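Local coordinates for ABC transporter substrate binding protein (Ribose) (Agrobacterium vitis, PDB 4WUT), which binds beta-D-fucopyranose in an interlobe cleft and probably serves as the carbohydrate-binding component of an ABC transporter, at residues V33-W38 against A218-A223; A63-I68 against M157-G162; T131-A136 against V263-Y268. All coordinates share one frame; numbering follows the deposited sequence.

Interaction 1: V33-W38 against A218-A223; sequences VNSTFW and ANEPTA. With FCB (beta-D-fucopyranose), chain E.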
loop_
_atom_site.group_PDB
_atom_site.type_symbol
_atom_site.label_atom_id
_atom_site.label_comp_id
_atom_site.label_asym_id
_atom_site.label_seq_id
_atom_site.Cartn_x
_atom_site.Cartn_y
_atom_site.Cartn_z
ATOM N N VAL A 33 -5.551 -2.034 11.632
ATOM C CA VAL A 33 -5.769 -0.678 12.132
ATOM C C VAL A 33 -4.464 -0.120 12.702
ATOM O O VAL A 33 -4.292 1.100 12.818
ATOM C CB VAL A 33 -6.877 -0.639 13.193
ATOM C CG1 VAL A 33 -8.235 -0.818 12.526
ATOM C CG2 VAL A 33 -6.629 -1.704 14.265
ATOM N N ASN A 34 -3.539 -1.023 13.016
ATOM C CA ASN A 34 -2.247 -0.656 13.581
ATOM C C ASN A 34 -1.267 -0.148 12.538
ATOM O O ASN A 34 -0.282 -0.838 12.225
ATOM C CB ASN A 34 -1.634 -1.874 14.273
ATOM C CG ASN A 34 -2.552 -2.472 15.313
ATOM O OD1 ASN A 34 -3.255 -1.744 16.023
ATOM N ND2 ASN A 34 -2.551 -3.807 15.420
ATOM N N SER A 35 -1.517 1.058 12.017
ATOM C CA SER A 35 -0.771 1.541 10.875
ATOM C C SER A 35 -1.008 3.027 10.602
ATOM O O SER A 35 -2.158 3.476 10.488
ATOM C CB SER A 35 -1.202 0.704 9.663
ATOM O OG SER A 35 -0.844 1.303 8.456
ATOM N N THR A 36 0.061 3.803 10.463
ATOM C CA THR A 36 -0.115 5.217 10.139
ATOM C C THR A 36 -0.709 5.367 8.725
ATOM O O THR A 36 -1.481 6.273 8.478
ATOM C CB THR A 36 1.183 6.077 10.336
ATOM O OG1 THR A 36 2.317 5.401 9.794
ATOM C CG2 THR A 36 1.439 6.336 11.795
ATOM N N PHE A 37 -0.363 4.457 7.813
ATOM C CA PHE A 37 -0.930 4.476 6.472
ATOM C C PHE A 37 -2.451 4.307 6.548
ATOM O O PHE A 37 -3.182 5.110 5.998
ATOM C CB PHE A 37 -0.296 3.389 5.587
ATOM C CG PHE A 37 -0.894 3.307 4.206
ATOM C CD1 PHE A 37 -1.991 2.507 3.955
ATOM C CD2 PHE A 37 -0.353 4.029 3.152
ATOM C CE1 PHE A 37 -2.550 2.445 2.688
ATOM C CE2 PHE A 37 -0.921 3.962 1.890
ATOM C CZ PHE A 37 -2.008 3.162 1.664
ATOM N N TRP A 38 -2.925 3.258 7.224
ATOM C CA TRP A 38 -4.368 3.007 7.271
ATOM C C TRP A 38 -5.080 4.071 8.094
ATOM O O TRP A 38 -6.228 4.400 7.807
ATOM C CB TRP A 38 -4.704 1.583 7.763
ATOM C CG TRP A 38 -4.234 0.530 6.799
ATOM C CD1 TRP A 38 -3.279 -0.417 7.009
ATOM C CD2 TRP A 38 -4.673 0.356 5.444
ATOM N NE1 TRP A 38 -3.107 -1.178 5.875
ATOM C CE2 TRP A 38 -3.946 -0.715 4.901
ATOM C CE3 TRP A 38 -5.604 1.009 4.647
ATOM C CZ2 TRP A 38 -4.122 -1.145 3.587
ATOM C CZ3 TRP A 38 -5.778 0.582 3.344
ATOM C CH2 TRP A 38 -5.055 -0.491 2.832
ATOM N N ALA A 218 9.066 -2.251 0.026
ATOM C CA ALA A 218 7.918 -2.031 -0.839
ATOM C C ALA A 218 6.638 -1.526 -0.196
ATOM O O ALA A 218 5.637 -1.331 -0.881
ATOM C CB ALA A 218 7.644 -3.300 -1.651
ATOM N N ASN A 219 6.629 -1.352 1.120
ATOM C CA ASN A 219 5.530 -0.672 1.784
ATOM C C ASN A 219 5.994 -0.008 3.080
ATOM O O ASN A 219 7.163 -0.116 3.472
ATOM C CB ASN A 219 4.317 -1.593 2.014
ATOM C CG ASN A 219 4.459 -2.510 3.222
ATOM O OD1 ASN A 219 5.545 -2.759 3.747
ATOM N ND2 ASN A 219 3.331 -3.047 3.657
ATOM N N GLU A 220 5.062 0.665 3.725
ATOM C CA GLU A 220 5.383 1.519 4.866
ATOM C C GLU A 220 6.173 0.799 5.983
ATOM O O GLU A 220 7.307 1.192 6.301
ATOM C CB GLU A 220 4.121 2.212 5.401
ATOM C CG GLU A 220 4.389 3.123 6.596
ATOM C CD GLU A 220 3.093 3.647 7.211
ATOM O OE1 GLU A 220 2.339 2.842 7.805
ATOM O OE2 GLU A 220 2.801 4.849 7.082
ATOM N N PRO A 221 5.604 -0.264 6.578
ATOM C CA PRO A 221 6.358 -0.869 7.674
ATOM C C PRO A 221 7.662 -1.519 7.209
ATOM O O PRO A 221 8.646 -1.565 7.952
ATOM C CB PRO A 221 5.400 -1.922 8.225
ATOM C CG PRO A 221 4.463 -2.213 7.067
ATOM C CD PRO A 221 4.279 -0.883 6.435
ATOM N N THR A 222 7.690 -2.018 5.987
ATOM C CA THR A 222 8.872 -2.703 5.502
ATOM C C THR A 222 9.974 -1.669 5.310
ATOM O O THR A 222 11.126 -1.907 5.659
ATOM C CB THR A 222 8.592 -3.483 4.208
ATOM O OG1 THR A 222 7.527 -4.424 4.416
ATOM C CG2 THR A 222 9.800 -4.188 3.730
ATOM N N ALA A 223 9.600 -0.525 4.746
ATOM C CA ALA A 223 10.595 0.511 4.489
ATOM C C ALA A 223 11.111 1.128 5.769
ATOM O O ALA A 223 12.286 1.517 5.846
ATOM C CB ALA A 223 9.989 1.573 3.578
HETATM C C1 FCB E . 0.807 0.412 1.600
HETATM C C2 FCB E . 0.097 -0.671 0.799
HETATM C C3 FCB E . -0.979 -1.256 1.536
HETATM C C4 FCB E . -0.491 -1.743 2.927
HETATM C C5 FCB E . 0.223 -0.520 3.564
HETATM C C6 FCB E . 0.782 -0.835 4.983
HETATM O O1 FCB E . 1.959 0.655 0.943
HETATM O O2 FCB E . -0.439 -0.014 -0.383
HETATM O O3 FCB E . -1.471 -2.366 0.742
HETATM O O4 FCB E . 0.375 -2.899 2.808
HETATM O O5 FCB E . 1.294 -0.153 2.809
HETATM O O HOH W 1 1.666 0.121 8.415
#
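The sugar-binding cleft between the two lobes is crossed by Glu220, from the first turn of helix 220-232 to the start of helix 36-49. Its CG lies anti to the backbone N (chi1 -180°) and the chain stays extended. Phe37 N donates to OE1 of Glu220 over 3.1 Å, on the syn side and close to the carboxylate plane. The Thr36 and Glu220 side chains cross at about a right angle, and Thr36 OG1, also bonded by Asn247 ND2, gives OE2 of Glu220 a 2.8 Å bond from well above that plane; Tyr313 OH is a principal partner of OE2. The carboxylate sits at the N terminus of helix 36-49, whose dipole probably stabilises its charge. In this type I periplasmic binding protein fold, these bonds link the lobes beside the bound sugar, consistent with a closed form. A water joins OE1 of Glu220 (2.9 Å) to Ser35 OG (2.8 Å), the N-cap that also accepts from Trp38 N. Alongside, the Phe37 ring lays one face over the fucose, C1 above its centre. Asn219 ND2 donates to sugar O4 (3.1 Å, 158°), while Asn219 OD1 caps its helix, accepting from Thr222 N and OG1 from opposite faces of its carbonyl plane.

Interaction 2: A63-I68 against M157-G162; sequences AAESAI and MSYVAG. With FCB (beta-D-fucopyranose), chain E.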
loop_
_atom_site.group_PDB
_atom_site.type_symbol
_atom_site.label_atom_id
_atom_site.label_comp_id
_atom_site.label_asym_id
_atom_site.label_seq_id
_atom_site.Cartn_x
_atom_site.Cartn_y
_atom_site.Cartn_z
ATOM N N ALA A 63 -5.554 -7.548 13.376
ATOM C CA ALA A 63 -4.370 -7.119 14.091
ATOM C C ALA A 63 -3.130 -7.065 13.230
ATOM O O ALA A 63 -2.154 -6.430 13.604
ATOM C CB ALA A 63 -4.125 -8.034 15.257
ATOM N N ALA A 64 -3.164 -7.708 12.070
ATOM C CA ALA A 64 -2.002 -7.733 11.191
ATOM C C ALA A 64 -2.472 -7.977 9.765
ATOM O O ALA A 64 -3.520 -8.568 9.542
ATOM C CB ALA A 64 -1.059 -8.826 11.602
ATOM N N GLU A 65 -1.689 -7.513 8.795
ATOM C CA GLU A 65 -2.054 -7.685 7.394
ATOM C C GLU A 65 -2.033 -9.120 6.914
ATOM O O GLU A 65 -2.663 -9.450 5.912
ATOM C CB GLU A 65 -1.142 -6.834 6.485
ATOM C CG GLU A 65 -1.230 -5.337 6.782
ATOM C CD GLU A 65 -0.813 -4.437 5.641
ATOM O OE1 GLU A 65 -0.139 -4.903 4.663
ATOM O OE2 GLU A 65 -1.210 -3.248 5.714
ATOM N N SER A 66 -1.328 -9.976 7.650
ATOM C CA SER A 66 -1.266 -11.402 7.362
ATOM C C SER A 66 -2.486 -12.179 7.879
ATOM O O SER A 66 -2.654 -13.359 7.555
ATOM C CB SER A 66 -0.000 -11.994 7.989
ATOM O OG SER A 66 0.111 -11.676 9.361
ATOM N N ALA A 67 -3.315 -11.524 8.692
ATOM C CA ALA A 67 -4.499 -12.163 9.281
ATOM C C ALA A 67 -5.649 -12.145 8.296
ATOM O O ALA A 67 -6.588 -11.354 8.444
ATOM C CB ALA A 67 -4.915 -11.427 10.509
ATOM N N ILE A 68 -5.588 -13.029 7.306
ATOM C CA ILE A 68 -6.529 -13.039 6.202
ATOM C C ILE A 68 -7.896 -13.572 6.622
ATOM O O ILE A 68 -8.940 -12.969 6.314
ATOM C CB ILE A 68 -6.012 -13.904 5.028
ATOM C CG1 ILE A 68 -4.562 -13.592 4.683
ATOM C CG2 ILE A 68 -6.878 -13.734 3.826
ATOM C CD1 ILE A 68 -4.334 -12.169 4.415
HETATM N N MSE A 157 12.854 -6.090 -0.497
HETATM C CA MSE A 157 12.166 -6.324 0.774
HETATM C C MSE A 157 10.686 -6.063 0.542
HETATM O O MSE A 157 10.233 -4.911 0.396
HETATM C CB MSE A 157 12.701 -5.383 1.870
HETATM C CG MSE A 157 14.222 -5.234 1.868
HETATM SE SE MSE A 157 15.249 -6.913 1.875
HETATM C CE MSE A 157 14.859 -7.541 3.630
ATOM N N SER A 158 9.913 -7.153 0.507
ATOM C CA SER A 158 8.487 -7.056 0.284
ATOM C C SER A 158 7.723 -7.372 1.575
ATOM O O SER A 158 8.316 -7.459 2.636
ATOM C CB SER A 158 8.078 -7.969 -0.861
ATOM O OG SER A 158 6.715 -7.750 -1.196
ATOM N N TYR A 159 6.403 -7.442 1.463
ATOM C CA TYR A 159 5.554 -7.478 2.641
ATOM C C TYR A 159 4.762 -8.777 2.702
ATOM O O TYR A 159 5.228 -9.747 3.294
ATOM C CB TYR A 159 4.674 -6.202 2.768
ATOM C CG TYR A 159 4.008 -5.623 1.563
ATOM C CD1 TYR A 159 4.745 -4.951 0.593
ATOM C CD2 TYR A 159 2.625 -5.616 1.442
ATOM C CE1 TYR A 159 4.146 -4.361 -0.486
ATOM C CE2 TYR A 159 2.014 -5.017 0.366
ATOM C CZ TYR A 159 2.780 -4.389 -0.600
ATOM O OH TYR A 159 2.181 -3.787 -1.672
ATOM N N VAL A 160 3.573 -8.786 2.111
ATOM C CA VAL A 160 2.748 -10.003 2.082
ATOM C C VAL A 160 2.701 -10.510 0.654
ATOM O O VAL A 160 2.179 -9.828 -0.247
ATOM C CB VAL A 160 1.323 -9.735 2.623
ATOM C CG1 VAL A 160 0.440 -10.986 2.505
ATOM C CG2 VAL A 160 1.358 -9.282 4.103
ATOM N N ALA A 161 3.267 -11.690 0.423
ATOM C CA ALA A 161 3.391 -12.208 -0.936
ATOM C C ALA A 161 2.005 -12.404 -1.541
ATOM O O ALA A 161 1.153 -13.104 -0.979
ATOM C CB ALA A 161 4.148 -13.516 -0.929
ATOM N N GLY A 162 1.796 -11.813 -2.707
ATOM C CA GLY A 162 0.552 -11.985 -3.429
ATOM C C GLY A 162 -0.591 -11.100 -2.961
ATOM O O GLY A 162 -1.702 -11.205 -3.475
HETATM C C1 FCB E . 0.807 0.412 1.600
HETATM C C2 FCB E . 0.097 -0.671 0.799
HETATM C C3 FCB E . -0.979 -1.256 1.536
HETATM C C4 FCB E . -0.491 -1.743 2.927
HETATM C C5 FCB E . 0.223 -0.520 3.564
HETATM C C6 FCB E . 0.782 -0.835 4.983
HETATM O O1 FCB E . 1.959 0.655 0.943
HETATM O O2 FCB E . -0.439 -0.014 -0.383
HETATM O O3 FCB E . -1.471 -2.366 0.742
HETATM O O4 FCB E . 0.375 -2.899 2.808
HETATM O O5 FCB E . 1.294 -0.153 2.809
#
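Glu65 lays its CB against CG2 of Val160 at 4.2 Å, a light apolar touch that brings two loops together at the edge of the sugar pocket. They come from the two lobes of the periplasmic binding protein fold: 63-68 joins strand 56-60 to helix 68-80, while the segment 157-162 leaves the C-terminal end of strand 153-158, the end where such alpha/beta lobes commonly bind their ligands. Residues 64 to 67 form a type I turn, closed by a 3.1 Å bond from Ala67 N to Ala64 O, and Glu65 projects from it toward the opposite loop. With CG beside the backbone N (chi1 -60°) and the chain extended beyond, its carboxylate passes Val160 and arrives next to the fucose. There OE1 of Glu65 accepts from sugar O4 at 2.8 Å and is also bonded by Ser193 OG, while OE2 takes the indole N-H of Trp38. With partners on both oxygens, the carboxylate has little freedom to turn about its last bond. The rotamer of Tyr159 (chi1 42°) turns its ring toward the sugar, and its hydroxyl is hydrogen-bonded to Ser165. The ring meets both the sugar and Glu65 obliquely: CD2 of Tyr159 is 4.3 Å from OE1 of Glu65, and CE2 of Tyr159 is 3.6 Å from sugar O4.

Interaction 3: T131-A136 against V263-Y268; sequences TDNKAA and VVQGSY. With FCB (beta-D-fucopyranose), chain E.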
loop_
_atom_site.group_PDB
_atom_site.type_symbol
_atom_site.label_atom_id
_atom_site.label_comp_id
_atom_site.label_asym_id
_atom_site.label_seq_id
_atom_site.Cartn_x
_atom_site.Cartn_y
_atom_site.Cartn_z
ATOM N N THR A 131 -3.416 3.152 -6.202
ATOM C CA THR A 131 -2.212 3.423 -6.982
ATOM C C THR A 131 -2.160 2.509 -8.213
ATOM O O THR A 131 -2.573 1.356 -8.150
ATOM C CB THR A 131 -0.965 3.180 -6.127
ATOM O OG1 THR A 131 -1.018 4.026 -4.982
ATOM C CG2 THR A 131 0.333 3.427 -6.888
ATOM N N ASP A 132 -1.686 3.014 -9.340
ATOM C CA ASP A 132 -1.266 2.137 -10.414
ATOM C C ASP A 132 0.032 1.480 -9.986
ATOM O O ASP A 132 1.130 2.004 -10.204
ATOM C CB ASP A 132 -1.073 2.937 -11.702
ATOM C CG ASP A 132 -0.582 2.096 -12.855
ATOM O OD1 ASP A 132 -0.107 0.962 -12.647
ATOM O OD2 ASP A 132 -0.653 2.581 -14.006
ATOM N N ASN A 133 -0.090 0.344 -9.303
ATOM C CA ASN A 133 1.080 -0.236 -8.645
ATOM C C ASN A 133 2.203 -0.700 -9.566
ATOM O O ASN A 133 3.382 -0.599 -9.218
ATOM C CB ASN A 133 0.674 -1.329 -7.662
ATOM C CG ASN A 133 0.135 -0.746 -6.402
ATOM O OD1 ASN A 133 0.883 -0.161 -5.623
ATOM N ND2 ASN A 133 -1.171 -0.810 -6.227
ATOM N N LYS A 134 1.860 -1.220 -10.733
ATOM C CA LYS A 134 2.894 -1.570 -11.696
ATOM C C LYS A 134 3.687 -0.329 -12.062
ATOM O O LYS A 134 4.920 -0.358 -12.034
ATOM C CB LYS A 134 2.287 -2.212 -12.934
ATOM C CG LYS A 134 3.290 -2.485 -14.059
ATOM C CD LYS A 134 2.600 -3.050 -15.288
ATOM C CE LYS A 134 3.542 -3.063 -16.487
ATOM N NZ LYS A 134 2.794 -3.027 -17.767
ATOM N N ALA A 135 2.984 0.764 -12.385
ATOM C CA ALA A 135 3.657 2.011 -12.743
ATOM C C ALA A 135 4.495 2.541 -11.586
ATOM O O ALA A 135 5.610 2.995 -11.807
ATOM C CB ALA A 135 2.655 3.070 -13.207
ATOM N N ALA A 136 3.982 2.432 -10.361
ATOM C CA ALA A 136 4.697 2.926 -9.194
ATOM C C ALA A 136 5.963 2.094 -8.924
ATOM O O ALA A 136 7.002 2.641 -8.560
ATOM C CB ALA A 136 3.781 2.923 -7.971
ATOM N N VAL A 263 8.192 6.349 -2.556
ATOM C CA VAL A 263 7.073 6.515 -3.473
ATOM C C VAL A 263 5.804 6.623 -2.631
ATOM O O VAL A 263 5.421 5.665 -1.937
ATOM C CB VAL A 263 6.970 5.330 -4.472
ATOM C CG1 VAL A 263 5.832 5.528 -5.454
ATOM C CG2 VAL A 263 8.296 5.113 -5.209
ATOM N N VAL A 264 5.138 7.759 -2.718
ATOM C CA VAL A 264 4.046 8.085 -1.829
ATOM C C VAL A 264 2.725 8.060 -2.582
ATOM O O VAL A 264 2.580 8.655 -3.653
ATOM C CB VAL A 264 4.260 9.466 -1.154
ATOM C CG1 VAL A 264 3.181 9.724 -0.113
ATOM C CG2 VAL A 264 5.651 9.530 -0.511
ATOM N N GLN A 265 1.759 7.370 -1.980
ATOM C CA GLN A 265 0.438 7.132 -2.557
ATOM C C GLN A 265 -0.607 8.150 -2.089
ATOM O O GLN A 265 -0.349 8.982 -1.224
ATOM C CB GLN A 265 -0.044 5.726 -2.190
ATOM C CG GLN A 265 0.939 4.641 -2.454
ATOM C CD GLN A 265 0.357 3.307 -2.075
ATOM O OE1 GLN A 265 -0.458 2.741 -2.808
ATOM N NE2 GLN A 265 0.722 2.823 -0.919
ATOM N N GLY A 266 -1.792 8.096 -2.688
ATOM C CA GLY A 266 -2.894 8.959 -2.296
ATOM C C GLY A 266 -3.760 8.298 -1.240
ATOM O O GLY A 266 -4.947 8.003 -1.455
ATOM N N SER A 267 -3.172 8.052 -0.079
ATOM C CA SER A 267 -3.897 7.313 0.961
ATOM C C SER A 267 -5.140 8.051 1.496
ATOM O O SER A 267 -6.217 7.466 1.666
ATOM C CB SER A 267 -2.958 6.908 2.100
ATOM O OG SER A 267 -2.347 8.010 2.711
ATOM N N TYR A 268 -4.999 9.337 1.769
ATOM C CA TYR A 268 -6.145 10.131 2.190
ATOM C C TYR A 268 -7.229 10.084 1.124
ATOM O O TYR A 268 -8.391 9.915 1.447
ATOM C CB TYR A 268 -5.700 11.572 2.442
ATOM C CG TYR A 268 -6.747 12.532 2.956
ATOM C CD1 TYR A 268 -7.595 13.193 2.085
ATOM C CD2 TYR A 268 -6.844 12.823 4.309
ATOM C CE1 TYR A 268 -8.533 14.114 2.553
ATOM C CE2 TYR A 268 -7.773 13.726 4.783
ATOM C CZ TYR A 268 -8.612 14.362 3.909
ATOM O OH TYR A 268 -9.538 15.269 4.389
HETATM C C1 FCB E . 0.807 0.412 1.600
HETATM C C2 FCB E . 0.097 -0.671 0.799
HETATM C C3 FCB E . -0.979 -1.256 1.536
HETATM C C4 FCB E . -0.491 -1.743 2.927
HETATM C C5 FCB E . 0.223 -0.520 3.564
HETATM C C6 FCB E . 0.782 -0.835 4.983
HETATM O O1 FCB E . 1.959 0.655 0.943
HETATM O O2 FCB E . -0.439 -0.014 -0.383
HETATM O O3 FCB E . -1.471 -2.366 0.742
HETATM O O4 FCB E . 0.375 -2.899 2.808
HETATM O O5 FCB E . 1.294 -0.153 2.809
HETATM O O HOH W 2 -2.445 1.062 -3.964
HETATM O O HOH W 3 -2.365 6.292 -4.812
#
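Residues 131-136, leading into helix 133-148, run beside strand 261-265 in the opposite sense, with the CA atoms of Thr131 and Gln265 6.4 Å apart and those of Ala136 and Val263 7.2 Å apart. The side chains of Thr131 and Gln265 cross at about a right angle, and Thr131 OG1 donates to OE1 of Gln265 over a short 2.6 Å, in the carbonyl plane on a lone pair (114° at the oxygen). A water 2.8 Å from Gln265 OE1 probably donates to it and accepts from Thr131 N and Asn133 ND2. Both segments flank strand 290-298, where the chain passes between the two lobes of the periplasmic binding protein fold: 131-136 enters the C-terminal lobe and 263-268 goes back to the N-terminal one. A second water donates to Thr131 OG1 at 2.6 Å and accepts from Gly266 N at 2.8 Å. CG of Gln265 lies beside the backbone N (chi1 -50°) and the chain extends beyond it, bringing the amide between Thr131 and the sugar. NE2 donates nearly straight to fucose O2 (3.1 Å, 167°) and to Asp245 OD1; the bond from Thr131, which does not itself meet the sugar, is consistent with its orienting the amide. Ala136 CB packs on CG1 of Val263 at 4.2 Å, next to Val295. Asp132 OD1 caps the helix by accepting from Ala135 N, and Arg169 engages OD1 of Asn133.

How the interactions relate
From the N terminus the chain meets 33-38 first, then 63-68 and 131-136, before 157-162 closes the loop of interaction 2. Residues 218-223 close the longer loop of interaction 1, with interaction 2 nested inside it. Interaction 3 opens within both loops and closes last, at 263-268, so it crosses the other two. Interactions 1 and 2 join the N-terminal and C-terminal lobes across the cleft, whereas interaction 3 ties helix 133-148 to strand 261-265 in the crossover region; all three touch the fucose. Interaction 1 adjoins interaction 2 through a backbone bond from Ala218 N to Met157 O, and interaction 3 where Phe37 packs on Gln265 and Ser267. Interactions 2 and 3 do not touch.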